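Side-chain contacts in cytosolic protein (Streptococcus thermophilus, PDB 2QZI), which is of unknown function but folds as a small cytosolic protein in which two helices pack against an antiparallel sheet: residues T12-E15 against L16-N19; R57-K60 against D61-E65; E65-R68 against E69-K73; I80-M83 against D84-R87. One frame throughout, in Å; residues are numbered along the deposited sequence. Where two conformers were deposited one is given.

In the fold
All four contacts are local, between side chains a few residues apart, and none bridges distant parts of the chain. Contact 1 starts helix 14-23 at the surface, with its centre about 23 Å from that of contact 3 and on the opposite side of the chain's centre. Contacts 2 and 3 follow one another along helix 61-74 and share Glu65; both are partly buried, the first a salt-bridged start, the second a run whose apolar side faces the sheet. Contact 4 is a surface turn between that helix and strand 87-91, touching contact 3 where Leu72 CD2 packs on Met83 SE at 4.0 Å. Polar bonds characterise contacts 1 and 2; contact 3 adds apolar i to i+4 packing, and contact 4 mixes backbone and water bonds with a few apolar touches.

Contact 1. Residues T12-E15 against L16-N19; sequences THQE and LVNN
Residues 12-15 run directly into 16-19 and form the first turns of helix 14-23, in which Val17 N bonds to His13 O at 2.9 Å and Asn19 N to Glu15 O at 2.9 Å. Gln14 O accepts two hydrogen bonds. It takes Asn18 N at 3.1 Å from above its carbonyl plane, and Asn18 ND2 at 2.6 Å along a nearly straight bond (168°). The Asn18 CG stands beside its own backbone N (chi1 -69°), which folds the amide back along the helix; Gln14 O lies almost in the plane of that amide. His13 is the N-cap residue of this helix, and its ND1 is hydrogen-bonded to Thr9 O in the preceding loop. A water donates to Gln14 OE1 at 2.7 Å and accepts from Asn18 ND2, so it links two amides whose planes stand 86° apart. The other end of the Gln14 amide, NE2, is held by Thr10 O. On another side of the helix, Leu16 CD2 approaches the His13 ring obliquely, 4.4 Å from CD2 of His13, and both side chains rest on Thr31 of strand 28-34. Val17 CG2 lies against His13 O at 3.0 Å.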
ATOM      1  N   THR A  12      -4.181 -11.184  10.789  1.00 69.31           N
ATOM      2  CA  THR A  12      -4.010 -12.556  10.310  1.00 70.68           C
ATOM      3  C   THR A  12      -2.929 -12.544   9.237  1.00 71.17           C
ATOM      4  O   THR A  12      -2.938 -13.432   8.427  1.00 72.66           O
ATOM      5  CB  THR A  12      -5.266 -13.197   9.570  1.00 71.31           C
ATOM      6  OG1 THR A  12      -6.273 -12.321   9.058  1.00 76.46           O
ATOM      7  CG2 THR A  12      -5.605 -14.580   9.637  1.00 71.41           C
ATOM      8  N   HIS A  13      -1.996 -11.590   9.244  1.00 69.57           N
ATOM      9  CA  HIS A  13      -0.871 -11.630   8.322  1.00 72.41           C
ATOM     10  C   HIS A  13       0.422 -11.373   9.109  1.00 72.28           C
ATOM     11  O   HIS A  13       1.258 -10.570   8.692  1.00 75.35           O
ATOM     12  CB  HIS A  13      -1.005 -10.581   7.168  1.00 71.75           C
ATOM     13  CG  HIS A  13      -1.935 -11.018   6.077  1.00 74.09           C
ATOM     14  ND1 HIS A  13      -3.294 -11.041   6.235  1.00 73.59           N
ATOM     15  CD2 HIS A  13      -1.697 -11.427   4.802  1.00 74.67           C
ATOM     16  CE1 HIS A  13      -3.864 -11.549   5.154  1.00 74.06           C
ATOM     17  NE2 HIS A  13      -2.916 -11.731   4.249  1.00 82.08           N
ATOM     18  N   GLN A  14       0.564 -12.062  10.235  1.00 73.03           N
ATOM     19  CA  GLN A  14       1.623 -11.788  11.173  1.00 72.24           C
ATOM     20  C   GLN A  14       2.984 -12.314  10.739  1.00 73.23           C
ATOM     21  O   GLN A  14       4.011 -11.752  11.115  1.00 72.55           O
ATOM     22  CB  GLN A  14       1.242 -12.333  12.535  1.00 71.58           C
ATOM     23  CG  GLN A  14       0.090 -11.560  13.175  1.00 71.43           C
ATOM     24  CD  GLN A  14       0.552 -10.189  13.600  1.00 69.59           C
ATOM     25  OE1 GLN A  14       1.314 -10.060  14.569  1.00 69.95           O
ATOM     26  NE2 GLN A  14       0.122  -9.160  12.885  1.00 67.55           N
ATOM     27  N   GLU A  15       2.985 -13.391   9.958  1.00 74.42           N
ATOM     28  CA  GLU A  15       4.214 -13.874   9.316  1.00 76.23           C
ATOM     29  C   GLU A  15       4.773 -12.839   8.349  1.00 75.32           C
ATOM     30  O   GLU A  15       5.943 -12.484   8.394  1.00 75.51           O
ATOM     31  CB  GLU A  15       3.935 -15.168   8.531  1.00 76.73           C
ATOM     32  CG  GLU A  15       4.366 -16.447   9.260  1.00 81.64           C
ATOM     33  CD  GLU A  15       3.732 -17.744   8.654  1.00 86.59           C
ATOM     34  OE1 GLU A  15       3.538 -17.803   7.392  1.00 82.68           O
ATOM     35  OE2 GLU A  15       3.426 -18.682   9.473  1.00 86.56           O
ATOM     36  N   LEU A  16       3.924 -12.397   7.436  1.00 75.11           N
ATOM     37  CA  LEU A  16       4.342 -11.466   6.425  1.00 75.34           C
ATOM     38  C   LEU A  16       4.761 -10.132   7.076  1.00 75.44           C
ATOM     39  O   LEU A  16       5.770  -9.563   6.711  1.00 76.87           O
ATOM     40  CB  LEU A  16       3.237 -11.270   5.386  1.00 74.61           C
ATOM     41  CG  LEU A  16       3.489 -10.097   4.441  1.00 76.84           C
ATOM     42  CD1 LEU A  16       4.704 -10.467   3.479  1.00 79.59           C
ATOM     43  CD2 LEU A  16       2.242  -9.864   3.647  1.00 79.82           C
ATOM     44  N   VAL A  17       3.964  -9.663   8.042  1.00 75.34           N
ATOM     45  CA  VAL A  17       4.246  -8.406   8.741  1.00 74.87           C
ATOM     46  C   VAL A  17       5.646  -8.468   9.352  1.00 74.49           C
ATOM     47  O   VAL A  17       6.488  -7.610   9.066  1.00 75.36           O
ATOM     48  CB  VAL A  17       3.153  -8.145   9.844  1.00 74.55           C
ATOM     49  CG1 VAL A  17       3.654  -7.156  10.919  1.00 72.47           C
ATOM     50  CG2 VAL A  17       1.862  -7.680   9.140  1.00 74.32           C
ATOM     51  N   ASN A  18       5.900  -9.496  10.168  1.00 72.71           N
ATOM     52  CA  ASN A  18       7.222  -9.684  10.710  1.00 72.72           C
ATOM     53  C   ASN A  18       8.382  -9.941   9.721  1.00 72.17           C
ATOM     54  O   ASN A  18       9.494  -9.481   9.951  1.00 71.55           O
ATOM     55  CB  ASN A  18       7.142 -10.714  11.787  1.00 72.26           C
ATOM     56  CG  ASN A  18       6.369 -10.170  13.002  1.00 76.21           C
ATOM     57  OD1 ASN A  18       6.939  -9.424  13.826  1.00 76.03           O
ATOM     58  ND2 ASN A  18       5.044 -10.467  13.062  1.00 71.95           N
ATOM     59  N   ASN A  19       8.126 -10.659   8.635  1.00 72.61           N
ATOM     60  CA  ASN A  19       9.183 -10.929   7.636  1.00 74.51           C
ATOM     61  C   ASN A  19       9.685  -9.590   7.048  1.00 74.10           C
ATOM     62  O   ASN A  19      10.892  -9.400   6.870  1.00 74.40           O
ATOM     63  CB  ASN A  19       8.737 -11.896   6.501  1.00 74.26           C
ATOM     64  CG  ASN A  19       8.692 -13.395   6.951  1.00 80.04           C
ATOM     65  OD1 ASN A  19       9.349 -13.803   7.932  1.00 83.95           O
ATOM     66  ND2 ASN A  19       7.903 -14.227   6.214  1.00 82.57           N
TER
HETATM   67  O   HOH W   1       3.579  -8.777  15.229  1.00 53.95           O

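Contact 2. Residues R57-K60 against D61-E65; sequences RAVK and DNELE
Residues 57-60 are an irregular, extended lead-in to helix 61-74, whose first turn is closed by Leu64 N bonding to Lys60 O at 3.1 Å. Arg57 and Glu63 come from opposite directions and meet end-on in a bidentate salt bridge: NH1 of Arg57 to OE2 of Glu63 at 3.1 Å, and NH2 of Arg57 to OE1 of Glu63 at 3.2 Å. The first bond uses the syn lone pair of OE2. OE1 lies in the guanidinium plane, although the two flat groups are turned 33° apart. Glu63 extends straight from CG, which stands anti to its backbone N (chi1 -153°), and this carries the carboxylate back past the start of the helix. There OE2 also accepts Lys60 N at 3.1 Å, nearly along its C-O axis, while OE1 has a further donor in Thr37 OG1. The buried carboxylate is therefore gripped by several donors, which would be expected to favour its ionised form. Val59 CB lies 3.9 Å from Glu63 OE2. Glu63, third residue of the helix, accepts the N-H of the N-cap residue Lys60 through its side chain, which is one half of a capping box, the bond from N3 back to the N-cap.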
ATOM      1  N   ARG A  57      -7.401 -11.562 -11.349  1.00 86.58           N
ATOM      2  CA  ARG A  57      -7.710 -10.630 -12.429  1.00 85.73           C
ATOM      3  C   ARG A  57      -6.791  -9.450 -12.362  1.00 85.86           C
ATOM      4  O   ARG A  57      -6.083  -9.264 -11.373  1.00 85.70           O
ATOM      5  CB  ARG A  57      -9.169 -10.146 -12.340  1.00 85.76           C
ATOM      6  CG  ARG A  57      -9.595  -9.566 -10.969  1.00 84.46           C
ATOM      7  CD  ARG A  57     -11.015  -8.956 -10.997  1.00 81.27           C
ATOM      8  NE  ARG A  57     -11.459  -8.506  -9.670  1.00 78.12           N
ATOM      9  CZ  ARG A  57     -11.024  -7.401  -9.052  1.00 80.16           C
ATOM     10  NH1 ARG A  57     -10.102  -6.588  -9.635  1.00 74.19           N
ATOM     11  NH2 ARG A  57     -11.489  -7.111  -7.831  1.00 74.51           N
ATOM     12  N   ALA A  58      -6.799  -8.652 -13.426  1.00 85.29           N
ATOM     13  CA  ALA A  58      -6.140  -7.363 -13.421  1.00 84.55           C
ATOM     14  C   ALA A  58      -6.843  -6.445 -12.417  1.00 84.48           C
ATOM     15  O   ALA A  58      -8.060  -6.505 -12.258  1.00 84.31           O
ATOM     16  CB  ALA A  58      -6.153  -6.747 -14.848  1.00 84.58           C
ATOM     17  N   VAL A  59      -6.077  -5.608 -11.715  1.00 84.74           N
ATOM     18  CA  VAL A  59      -6.704  -4.584 -10.891  1.00 84.49           C
ATOM     19  C   VAL A  59      -7.117  -3.376 -11.728  1.00 84.44           C
ATOM     20  O   VAL A  59      -6.310  -2.798 -12.504  1.00 83.99           O
ATOM     21  CB  VAL A  59      -5.929  -4.253  -9.553  1.00 85.08           C
ATOM     22  CG1 VAL A  59      -4.634  -5.015  -9.438  1.00 85.67           C
ATOM     23  CG2 VAL A  59      -5.773  -2.778  -9.326  1.00 83.18           C
ATOM     24  N   LYS A  60      -8.402  -3.047 -11.595  1.00 83.38           N
ATOM     25  CA  LYS A  60      -9.050  -1.978 -12.364  1.00 83.55           C
ATOM     26  C   LYS A  60      -8.607  -0.571 -11.941  1.00 82.85           C
ATOM     27  O   LYS A  60      -8.196  -0.358 -10.810  1.00 82.08           O
ATOM     28  CB  LYS A  60     -10.581  -2.113 -12.232  1.00 83.90           C
ATOM     29  CG  LYS A  60     -11.232  -3.184 -13.142  1.00 85.78           C
ATOM     30  CD  LYS A  60     -10.911  -4.614 -12.715  1.00 87.16           C
ATOM     31  CE  LYS A  60     -12.006  -5.596 -13.178  1.00 90.55           C
ATOM     32  NZ  LYS A  60     -13.198  -5.588 -12.260  1.00 90.34           N
ATOM     33  N   ASP A  61      -8.719   0.386 -12.844  1.00 83.10           N
ATOM     34  CA  ASP A  61      -8.322   1.780 -12.575  1.00 84.00           C
ATOM     35  C   ASP A  61      -9.067   2.505 -11.436  1.00 83.62           C
ATOM     36  O   ASP A  61      -8.463   3.282 -10.711  1.00 83.41           O
ATOM     37  CB  ASP A  61      -8.474   2.613 -13.843  1.00 84.70           C
ATOM     38  CG  ASP A  61      -7.517   2.197 -14.940  1.00 86.81           C
ATOM     39  OD1 ASP A  61      -6.324   2.558 -14.832  1.00 91.74           O
ATOM     40  OD2 ASP A  61      -7.967   1.548 -15.914  1.00 86.09           O
ATOM     41  N   ASN A  62     -10.371   2.281 -11.320  1.00 83.97           N
ATOM     42  CA  ASN A  62     -11.190   2.905 -10.277  1.00 84.30           C
ATOM     43  C   ASN A  62     -10.910   2.331  -8.877  1.00 82.72           C
ATOM     44  O   ASN A  62     -10.952   3.040  -7.874  1.00 82.57           O
ATOM     45  CB  ASN A  62     -12.682   2.787 -10.632  1.00 85.29           C
ATOM     46  CG  ASN A  62     -13.330   1.488 -10.101  1.00 89.65           C
ATOM     47  OD1 ASN A  62     -13.700   1.403  -8.912  1.00 93.26           O
ATOM     48  ND2 ASN A  62     -13.504   0.487 -10.990  1.00 91.65           N
ATOM     49  N   GLU A  63     -10.636   1.036  -8.838  1.00 80.71           N
ATOM     50  CA  GLU A  63     -10.115   0.360  -7.683  1.00 79.55           C
ATOM     51  C   GLU A  63      -8.803   0.972  -7.187  1.00 79.18           C
ATOM     52  O   GLU A  63      -8.646   1.211  -5.977  1.00 79.41           O
ATOM     53  CB  GLU A  63      -9.851  -1.060  -8.113  1.00 80.23           C
ATOM     54  CG  GLU A  63      -9.903  -2.080  -7.056  1.00 79.92           C
ATOM     55  CD  GLU A  63      -9.910  -3.456  -7.648  1.00 82.30           C
ATOM     56  OE1 GLU A  63     -10.112  -4.421  -6.894  1.00 88.38           O
ATOM     57  OE2 GLU A  63      -9.727  -3.593  -8.874  1.00 86.20           O
ATOM     58  N   LEU A  64      -7.867   1.216  -8.114  1.00 76.78           N
ATOM     59  CA  LEU A  64      -6.587   1.781  -7.784  1.00 76.69           C
ATOM     60  C   LEU A  64      -6.844   3.118  -7.130  1.00 76.40           C
ATOM     61  O   LEU A  64      -6.235   3.429  -6.126  1.00 75.85           O
ATOM     62  CB  LEU A  64      -5.766   2.040  -9.061  1.00 76.28           C
ATOM     63  CG  LEU A  64      -4.235   2.123  -9.080  1.00 77.41           C
ATOM     64  CD1 LEU A  64      -3.688   3.110 -10.148  1.00 78.97           C
ATOM     65  CD2 LEU A  64      -3.620   2.454  -7.785  1.00 79.43           C
ATOM     66  N   GLU A  65      -7.733   3.912  -7.734  1.00 77.25           N
ATOM     67  CA  GLU A  65      -8.017   5.296  -7.309  1.00 78.45           C
ATOM     68  C   GLU A  65      -8.658   5.374  -5.908  1.00 76.78           C
ATOM     69  O   GLU A  65      -8.267   6.215  -5.078  1.00 77.42           O
ATOM     70  CB  GLU A  65      -8.886   6.003  -8.362  1.00 79.66           C
ATOM     71  CG  GLU A  65      -8.100   6.786  -9.490  1.00 86.83           C
ATOM     72  CD  GLU A  65      -6.677   6.229  -9.875  1.00 94.16           C
ATOM     73  OE1 GLU A  65      -6.597   5.415 -10.857  1.00 96.17           O
ATOM     74  OE2 GLU A  65      -5.658   6.643  -9.223  1.00 93.08           O
TER

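Contact 3. Residues E65-R68 against E69-K73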
ATOM      1  N   GLU A  65      -7.733   3.912  -7.734  1.00 77.25           N
ATOM      2  CA  GLU A  65      -8.017   5.296  -7.309  1.00 78.45           C
ATOM      3  C   GLU A  65      -8.658   5.374  -5.908  1.00 76.78           C
ATOM      4  O   GLU A  65      -8.267   6.215  -5.078  1.00 77.42           O
ATOM      5  CB  GLU A  65      -8.886   6.003  -8.362  1.00 79.66           C
ATOM      6  CG  GLU A  65      -8.100   6.786  -9.490  1.00 86.83           C
ATOM      7  CD  GLU A  65      -6.677   6.229  -9.875  1.00 94.16           C
ATOM      8  OE1 GLU A  65      -6.597   5.415 -10.857  1.00 96.17           O
ATOM      9  OE2 GLU A  65      -5.658   6.643  -9.223  1.00 93.08           O
ATOM     10  N   VAL A  66      -9.604   4.482  -5.647  1.00 74.14           N
ATOM     11  CA  VAL A  66     -10.238   4.343  -4.348  1.00 72.57           C
ATOM     12  C   VAL A  66      -9.216   3.921  -3.281  1.00 71.48           C
ATOM     13  O   VAL A  66      -9.216   4.432  -2.164  1.00 70.30           O
ATOM     14  CB  VAL A  66     -11.444   3.375  -4.428  1.00 72.35           C
ATOM     15  CG1 VAL A  66     -11.944   2.944  -3.052  1.00 74.81           C
ATOM     16  CG2 VAL A  66     -12.588   4.016  -5.221  1.00 70.29           C
ATOM     17  N   ILE A  67      -8.306   3.024  -3.638  1.00 70.73           N
ATOM     18  CA  ILE A  67      -7.350   2.508  -2.650  1.00 69.43           C
ATOM     19  C   ILE A  67      -6.322   3.567  -2.307  1.00 69.91           C
ATOM     20  O   ILE A  67      -5.947   3.758  -1.132  1.00 68.45           O
ATOM     21  CB  ILE A  67      -6.660   1.204  -3.127  1.00 70.38           C
ATOM     22  CG1 ILE A  67      -7.700   0.003  -3.078  1.00 70.09           C
ATOM     23  CG2 ILE A  67      -5.474   0.859  -2.213  1.00 64.19           C
ATOM     24  CD1 ILE A  67      -7.233  -1.140  -3.950  1.00 69.48           C
ATOM     25  N   ARG A  68      -5.906   4.256  -3.349  1.00 69.39           N
ATOM     26  CA  ARG A  68      -4.890   5.286  -3.194  0.50 70.98           C
ATOM     27  C   ARG A  68      -5.457   6.427  -2.367  1.00 71.15           C
ATOM     28  O   ARG A  68      -4.754   6.928  -1.479  1.00 71.55           O
ATOM     29  CB  ARG A  68      -4.379   5.812  -4.544  0.50 69.94           C
ATOM     30  CG  ARG A  68      -3.215   6.798  -4.378  0.50 72.82           C
ATOM     31  CD  ARG A  68      -2.976   7.690  -5.629  0.50 71.54           C
ATOM     32  NE  ARG A  68      -1.884   7.217  -6.465  0.50 76.74           N
ATOM     33  CZ  ARG A  68      -1.989   6.799  -7.738  0.50 75.72           C
ATOM     34  NH1 ARG A  68      -0.892   6.408  -8.378  0.50 61.61           N
ATOM     35  NH2 ARG A  68      -3.183   6.749  -8.359  0.50 75.36           N
ATOM     36  N   GLU A  69      -6.709   6.833  -2.643  1.00 71.08           N
ATOM     37  CA  GLU A  69      -7.244   7.986  -1.956  1.00 73.39           C
ATOM     38  C   GLU A  69      -7.603   7.642  -0.489  1.00 73.63           C
ATOM     39  O   GLU A  69      -7.581   8.541   0.366  1.00 75.22           O
ATOM     40  CB  GLU A  69      -8.430   8.598  -2.716  1.00 75.27           C
ATOM     41  CG  GLU A  69      -8.029   9.419  -3.996  1.00 81.76           C
ATOM     42  CD  GLU A  69      -6.994  10.584  -3.745  1.00 90.25           C
ATOM     43  OE1 GLU A  69      -5.979  10.688  -4.517  1.00 91.03           O
ATOM     44  OE2 GLU A  69      -7.196  11.373  -2.775  1.00 91.18           O
ATOM     45  N   PHE A  70      -7.921   6.370  -0.206  1.00 71.46           N
ATOM     46  CA  PHE A  70      -8.107   5.881   1.162  1.00 70.80           C
ATOM     47  C   PHE A  70      -6.828   6.026   1.992  1.00 71.80           C
ATOM     48  O   PHE A  70      -6.858   6.532   3.099  1.00 72.97           O
ATOM     49  CB  PHE A  70      -8.540   4.408   1.164  1.00 69.94           C
ATOM     50  CG  PHE A  70      -8.750   3.824   2.580  1.00 70.01           C
ATOM     51  CD1 PHE A  70      -9.973   3.958   3.237  1.00 68.32           C
ATOM     52  CD2 PHE A  70      -7.710   3.159   3.229  1.00 70.48           C
ATOM     53  CE1 PHE A  70     -10.152   3.408   4.551  1.00 69.59           C
ATOM     54  CE2 PHE A  70      -7.840   2.654   4.534  1.00 74.36           C
ATOM     55  CZ  PHE A  70      -9.087   2.761   5.201  1.00 71.85           C
ATOM     56  N   PHE A  71      -5.689   5.614   1.447  1.00 73.15           N
ATOM     57  CA  PHE A  71      -4.403   5.721   2.183  1.00 71.94           C
ATOM     58  C   PHE A  71      -3.981   7.157   2.376  1.00 71.38           C
ATOM     59  O   PHE A  71      -3.562   7.545   3.466  1.00 70.22           O
ATOM     60  CB  PHE A  71      -3.320   4.788   1.614  1.00 71.76           C
ATOM     61  CG  PHE A  71      -3.562   3.365   2.000  1.00 70.63           C
ATOM     62  CD1 PHE A  71      -3.071   2.846   3.211  1.00 68.86           C
ATOM     63  CD2 PHE A  71      -4.369   2.563   1.205  1.00 69.94           C
ATOM     64  CE1 PHE A  71      -3.420   1.506   3.614  1.00 73.74           C
ATOM     65  CE2 PHE A  71      -4.728   1.244   1.614  1.00 72.81           C
ATOM     66  CZ  PHE A  71      -4.239   0.718   2.808  1.00 73.41           C
ATOM     67  N   LEU A  72      -4.191   7.958   1.347  1.00 72.83           N
ATOM     68  CA  LEU A  72      -3.803   9.364   1.376  1.00 74.10           C
ATOM     69  C   LEU A  72      -4.639  10.110   2.390  1.00 75.37           C
ATOM     70  O   LEU A  72      -4.191  11.040   3.029  1.00 77.97           O
ATOM     71  CB  LEU A  72      -3.951  10.000  -0.017  1.00 72.34           C
ATOM     72  CG  LEU A  72      -2.770   9.706  -0.938  1.00 73.00           C
ATOM     73  CD1 LEU A  72      -3.061  10.194  -2.354  1.00 67.03           C
ATOM     74  CD2 LEU A  72      -1.412  10.333  -0.389  1.00 66.42           C
ATOM     75  N   LYS A  73      -5.873   9.715   2.533  1.00 77.09           N
ATOM     76  CA  LYS A  73      -6.757  10.411   3.426  1.00 78.83           C
ATOM     77  C   LYS A  73      -6.544   9.946   4.855  1.00 79.86           C
ATOM     78  O   LYS A  73      -6.662  10.742   5.787  1.00 81.21           O
ATOM     79  CB  LYS A  73      -8.220  10.197   2.994  1.00 78.01           C
ATOM     80  CG  LYS A  73      -9.228  11.002   3.766  1.00 79.58           C
ATOM     81  CD  LYS A  73     -10.636  10.565   3.384  1.00 83.46           C
ATOM     82  CE  LYS A  73     -11.716  11.361   4.140  1.00 88.40           C
ATOM     83  NZ  LYS A  73     -11.478  12.835   4.058  1.00 89.20           N
TER
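Four successive backbone bonds tie 65-68 to 69-73 as a regular alpha-helix: Glu69 N to Glu65 O, Phe70 N to Val66 O, Phe71 N to Ile67 O and Leu72 N to Arg68 O, the last at 3.1 Å. The apolar contacts follow the same i to i+4 spacing. Ile67 and Phe71 lie side by side, pointing the same way, with Ile67 CG2 3.9 Å from CE2 of Phe71. CG of Phe71 stands beside its backbone N (chi1 -75°), and the ring edge faces the preceding turn, where CD2 comes within 3.1 Å of Ile67 O, near the ring plane. One face of this ring is met by CD2 of Phe70, 3.9 Å above the plane and offset toward the rim. Arg68 and Leu72 form a second side-by-side pair: in the conformer given, the aliphatic part of the arginine runs alongside the leucine, and CG of Arg68 is 4.0 Å from CD1 of Leu72. Charged groups sit on a more exposed side of the helix. In that same conformer Arg68 bends at chi3 and brings NH2 to OE2 of Glu65 in a salt bridge, which the second deposited conformer makes doubtful. In the fold, Ile67 and Phe71 face the sheet, touching Leu6 of strand 6-8 and, respectively, Ile52 and Leu50 of strand 47-53. The Phe71 ring also meets Tyr32 edge-to-face, while Arg68 and Leu72 lean on Ile97 and Phe99 of strand 94-100, respectively.

Contact 4. Residues I80-M83 against D84-R87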
ATOM      1  N   ILE A  80       4.634  15.441   5.087  1.00 71.70           N
ATOM      2  CA  ILE A  80       6.019  15.000   4.835  1.00 72.66           C
ATOM      3  C   ILE A  80       6.183  14.302   3.487  1.00 72.66           C
ATOM      4  O   ILE A  80       7.291  13.936   3.136  1.00 72.23           O
ATOM      5  CB  ILE A  80       6.570  14.024   5.942  1.00 72.75           C
ATOM      6  CG1 ILE A  80       5.636  12.802   6.059  1.00 71.24           C
ATOM      7  CG2 ILE A  80       6.900  14.833   7.231  1.00 71.39           C
ATOM      8  CD1 ILE A  80       6.180  11.520   6.820  1.00 68.43           C
ATOM      9  N   VAL A  81       5.080  14.077   2.764  1.00 73.45           N
ATOM     10  CA  VAL A  81       5.198  13.434   1.490  1.00 74.25           C
ATOM     11  C   VAL A  81       5.469  14.399   0.381  1.00 73.10           C
ATOM     12  O   VAL A  81       5.010  15.520   0.386  1.00 71.98           O
ATOM     13  CB  VAL A  81       4.165  12.236   1.140  1.00 75.55           C
ATOM     14  CG1 VAL A  81       3.037  12.133   2.002  1.00 77.69           C
ATOM     15  CG2 VAL A  81       3.797  12.154  -0.389  1.00 76.65           C
ATOM     16  N   LEU A  82       6.298  13.941  -0.527  1.00 73.74           N
ATOM     17  CA  LEU A  82       6.659  14.656  -1.725  1.00 74.72           C
ATOM     18  C   LEU A  82       5.595  14.320  -2.824  1.00 75.40           C
ATOM     19  O   LEU A  82       5.761  13.410  -3.645  1.00 74.64           O
ATOM     20  CB  LEU A  82       8.044  14.199  -2.097  1.00 74.53           C
ATOM     21  CG  LEU A  82       9.251  14.973  -1.520  1.00 78.45           C
ATOM     22  CD1 LEU A  82       8.932  16.100  -0.551  1.00 77.02           C
ATOM     23  CD2 LEU A  82      10.355  14.069  -0.985  1.00 80.19           C
HETATM   24  N   MSE A  83       4.493  15.064  -2.788  1.00 75.51           N
HETATM   25  CA  MSE A  83       3.324  14.790  -3.577  1.00 77.59           C
HETATM   26  C   MSE A  83       3.512  14.998  -5.047  1.00 78.41           C
HETATM   27  O   MSE A  83       2.726  14.473  -5.826  1.00 78.53           O
HETATM   28  CB  MSE A  83       2.126  15.600  -3.068  1.00 78.32           C
HETATM   29  CG  MSE A  83       0.823  14.793  -3.114  1.00 84.59           C
HETATM   30 SE   MSE A  83       0.680  13.508  -1.675  0.85 87.93          SE
HETATM   31  CE  MSE A  83       1.535  14.846  -0.520  1.00 91.29           C
ATOM     32  N   ASP A  84       4.549  15.755  -5.440  1.00 77.95           N
ATOM     33  CA  ASP A  84       4.899  15.851  -6.816  1.00 78.81           C
ATOM     34  C   ASP A  84       5.880  14.738  -7.232  1.00 78.72           C
ATOM     35  O   ASP A  84       6.362  14.770  -8.367  1.00 78.05           O
ATOM     36  CB  ASP A  84       5.598  17.201  -7.072  1.00 80.08           C
ATOM     37  CG  ASP A  84       6.845  17.369  -6.193  1.00 83.71           C
ATOM     38  OD1 ASP A  84       6.882  16.796  -5.055  1.00 88.61           O
ATOM     39  OD2 ASP A  84       7.773  18.090  -6.613  1.00 90.30           O
ATOM     40  N   LYS A  85       6.223  13.790  -6.351  1.00 77.15           N
ATOM     41  CA  LYS A  85       7.274  12.788  -6.695  1.00 75.70           C
ATOM     42  C   LYS A  85       6.711  11.370  -6.581  1.00 74.55           C
ATOM     43  O   LYS A  85       7.465  10.399  -6.464  1.00 74.72           O
ATOM     44  CB  LYS A  85       8.512  12.903  -5.804  1.00 75.06           C
ATOM     45  CG  LYS A  85       9.143  14.262  -5.748  1.00 77.53           C
ATOM     46  CD  LYS A  85       9.952  14.505  -6.922  1.00 82.50           C
ATOM     47  CE  LYS A  85      10.832  15.752  -6.705  1.00 85.05           C
ATOM     48  NZ  LYS A  85      10.845  16.567  -7.905  1.00 79.47           N
ATOM     49  N   LEU A  86       5.389  11.252  -6.584  1.00 73.94           N
ATOM     50  CA  LEU A  86       4.743   9.921  -6.541  1.00 73.46           C
ATOM     51  C   LEU A  86       5.164   9.073  -7.753  1.00 74.08           C
ATOM     52  O   LEU A  86       5.280   9.607  -8.887  1.00 74.48           O
ATOM     53  CB  LEU A  86       3.221  10.063  -6.487  1.00 73.56           C
ATOM     54  CG  LEU A  86       2.671  10.908  -5.310  1.00 74.63           C
ATOM     55  CD1 LEU A  86       1.180  10.622  -5.002  1.00 75.13           C
ATOM     56  CD2 LEU A  86       3.529  10.680  -4.042  1.00 71.47           C
ATOM     57  N   ARG A  87       5.401   7.773  -7.524  1.00 74.20           N
ATOM     58  CA  ARG A  87       5.835   6.850  -8.591  1.00 73.68           C
ATOM     59  C   ARG A  87       4.976   5.627  -8.624  1.00 73.29           C
ATOM     60  O   ARG A  87       4.807   4.968  -7.602  1.00 75.32           O
ATOM     61  CB  ARG A  87       7.257   6.443  -8.325  1.00 74.62           C
ATOM     62  CG  ARG A  87       7.935   5.629  -9.385  1.00 74.59           C
ATOM     63  CD  ARG A  87       9.435   5.785  -9.146  1.00 82.28           C
ATOM     64  NE  ARG A  87      10.148   4.898 -10.058  1.00 90.67           N
ATOM     65  CZ  ARG A  87      10.142   3.574  -9.945  1.00 92.86           C
ATOM     66  NH1 ARG A  87      10.792   2.845 -10.849  1.00 93.35           N
ATOM     67  NH2 ARG A  87       9.488   2.993  -8.931  1.00 88.82           N
TER
HETATM   68  O   HOH W   2       3.261  12.995  -8.079  1.00 47.97           O
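A type I beta turn from Leu82 to Lys85 reverses the chain in the loop that joins helix 61-74 to strand 87-91. It is closed by Lys85 N bonding to Leu82 O at 2.8 Å, the donor standing well above the carbonyl plane. The side chains of these two end residues also touch, CB of Leu82 lying 3.8 Å from CG of Lys85; both rest on Pro100 of strand 94-100. Leu86, just after the turn, points its branch end back at residues 81-83. Its CG stands beside the backbone N (chi1 -57°), which brings the branch end toward the loop: CD2 of Leu86 packs on CG2 of Val81 at 3.9 Å, the two side chains crossing at about a right angle, and CD1 lies 4.4 Å from the selenium of Met83, a selenomethionine. CG of Leu86 also comes within 3.6 Å of Met83 O. That carbonyl accepts a hydrogen bond from a water at 2.7 Å, and the same water takes the N-H of Leu86 at 3.1 Å, bridging two backbone groups across the bend. Asp84 and Lys85 form a long salt bridge, OD2 to NZ at 3.7 Å. The chemistry thus divides: one direct and one water-mediated backbone link fix the reversal, Leu86 adds apolar contacts with Val81 and Met83 and touches Phe99, and the charged pair, on exposed residues, is likely to add little.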